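Local coordinates for modulator protein RSBR (Bacillus subtilis, PDB 2BNL) that acts in the stressosome as a positive regulator of sigma-B under salt and heat stress, stimulating RsbT kinase toward RsbS in vitro, represented here by its N-terminal globin-like domain, at residues R118-S121 and P122-E126. Residues are numbered along the deposited sequence; the frame is centred on the assembly and turned at random.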
loop_
_atom_site.group_PDB
_atom_site.type_symbol
_atom_site.label_atom_id
_atom_site.label_comp_id
_atom_site.label_asym_id
_atom_site.label_seq_id
_atom_site.Cartn_x
_atom_site.Cartn_y
_atom_site.Cartn_z
ATOM N N ARG A 118 2.930 10.891 -1.902
ATOM C CA ARG A 118 2.012 11.858 -1.298
ATOM C C ARG A 118 0.628 11.895 -1.994
ATOM O O ARG A 118 -0.426 12.027 -1.376
ATOM C CB ARG A 118 2.632 13.188 -1.365
ATOM C CG ARG A 118 2.278 13.997 -0.257
ATOM C CD ARG A 118 2.631 15.455 -0.461
ATOM N NE ARG A 118 1.605 16.214 0.304
ATOM C CZ ARG A 118 0.497 16.768 -0.190
ATOM N NH1 ARG A 118 0.240 16.754 -1.465
ATOM N NH2 ARG A 118 -0.350 17.380 0.633
ATOM N N PHE A 119 0.667 11.879 -3.307
ATOM C CA PHE A 119 -0.558 11.886 -4.122
ATOM C C PHE A 119 -1.338 10.569 -4.072
ATOM O O PHE A 119 -2.535 10.561 -3.855
ATOM C CB PHE A 119 -0.204 12.311 -5.514
ATOM C CG PHE A 119 -1.344 12.344 -6.444
ATOM C CD1 PHE A 119 -2.326 13.268 -6.304
ATOM C CD2 PHE A 119 -1.509 11.314 -7.390
ATOM C CE1 PHE A 119 -3.450 13.300 -7.227
ATOM C CE2 PHE A 119 -2.590 11.289 -8.221
ATOM C CZ PHE A 119 -3.554 12.296 -8.184
ATOM N N PHE A 120 -0.655 9.437 -4.299
ATOM C CA PHE A 120 -1.283 8.157 -4.478
ATOM C C PHE A 120 -1.633 7.440 -3.196
ATOM O O PHE A 120 -2.652 6.768 -3.147
ATOM C CB PHE A 120 -0.287 7.253 -5.259
ATOM C CG PHE A 120 -0.346 7.457 -6.727
ATOM C CD1 PHE A 120 -1.330 6.852 -7.493
ATOM C CD2 PHE A 120 0.526 8.351 -7.376
ATOM C CE1 PHE A 120 -1.316 7.039 -8.925
ATOM C CE2 PHE A 120 0.450 8.504 -8.792
ATOM C CZ PHE A 120 -0.481 7.874 -9.511
ATOM N N SER A 121 -0.784 7.574 -2.157
ATOM C CA SER A 121 -0.936 6.768 -0.941
ATOM C C SER A 121 -2.367 6.866 -0.319
ATOM O O SER A 121 -3.026 5.880 -0.195
ATOM C CB SER A 121 0.148 7.090 0.161
ATOM O OG SER A 121 0.068 6.106 1.155
ATOM N N PRO A 122 -2.867 8.079 -0.061
ATOM C CA PRO A 122 -4.270 8.167 0.487
ATOM C C PRO A 122 -5.423 7.649 -0.437
ATOM O O PRO A 122 -6.448 7.156 0.019
ATOM C CB PRO A 122 -4.417 9.669 0.795
ATOM C CG PRO A 122 -3.402 10.383 -0.041
ATOM C CD PRO A 122 -2.248 9.403 -0.296
ATOM N N ILE A 123 -5.232 7.804 -1.740
ATOM C CA ILE A 123 -6.159 7.223 -2.719
ATOM C C ILE A 123 -6.165 5.726 -2.653
ATOM O O ILE A 123 -7.198 5.073 -2.477
ATOM C CB ILE A 123 -5.791 7.635 -4.138
ATOM C CG1 ILE A 123 -5.847 9.121 -4.296
ATOM C CG2 ILE A 123 -6.650 6.938 -5.153
ATOM C CD1 ILE A 123 -5.181 9.752 -5.646
ATOM N N ASN A 124 -4.963 5.141 -2.734
ATOM C CA ASN A 124 -4.881 3.674 -2.678
ATOM C C ASN A 124 -5.347 3.068 -1.389
ATOM O O ASN A 124 -5.947 2.006 -1.413
ATOM C CB ASN A 124 -3.417 3.158 -2.979
ATOM C CG ASN A 124 -2.974 3.496 -4.394
ATOM O OD1 ASN A 124 -3.839 3.752 -5.274
ATOM N ND2 ASN A 124 -1.675 3.512 -4.619
ATOM N N THR A 125 -5.015 3.690 -0.274
ATOM C CA THR A 125 -5.485 3.198 1.072
ATOM C C THR A 125 -7.017 3.219 1.154
ATOM O O THR A 125 -7.637 2.339 1.697
ATOM C CB THR A 125 -4.877 3.950 2.242
ATOM O OG1 THR A 125 -5.277 5.326 2.221
ATOM C CG2 THR A 125 -3.383 3.778 2.305
ATOM N N GLU A 126 -7.611 4.205 0.541
ATOM C CA GLU A 126 -9.067 4.355 0.551
ATOM C C GLU A 126 -9.659 3.279 -0.378
ATOM O O GLU A 126 -10.712 2.727 -0.132
ATOM C CB GLU A 126 -9.420 5.718 0.011
ATOM C CG GLU A 126 -10.857 6.098 0.244
ATOM C CD GLU A 126 -11.236 6.052 1.732
ATOM O OE1 GLU A 126 -10.375 6.488 2.505
ATOM O OE2 GLU A 126 -12.302 5.461 2.079
#
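F119 and I123, one helical turn apart, meet where the isoleucine lays its terminal methyl over one face of the phenyl ring. I123 CD1 sits 4.1 Å from the centroid of the F119 ring and 17° off its normal, a CH-pi contact displaced toward the rim, with F119 CZ the nearest ring atom to CD1 at 3.9 Å. With CG1 beside the backbone N and the chain extended beyond it (chi2 167°), CD1 reaches back to the ring and to 3.3 Å from F119 O.

That carbonyl belongs to a turn interrupted by P122, whose nitrogen has no hydrogen to give to R118 O. The proline CD instead lies 3.4 Å from R118 O, and the helix is kinked here. I123 N likewise makes no i to i+4 bond to F119 O. Regular bonding resumes with N124 N donating to F120 O (2.9 Å) and T125 N to S121 O (3.0 Å), both nearly straight. N124 folds back beside its own backbone N (chi1 -64°), bringing ND2 to 4.0 Å from F120 CB, while its OD1 is hydrogen-bonded to the Y49 hydroxyl of helix 39-54.

The kinked turn lies midway along helix 109-135 of this globin-like, all-helical domain. F120 reaches among V7 and I11 of helix 5-13, L53 of helix 39-54 and W92 and L95 of helix 81-100, and I123 packs on I52 and L53. At the dimer interface S121 and T125 meet A89 and A85 of the second subunit, whose K82 hydrogen-bonds T125 OG1 and forms a salt bridge with E126.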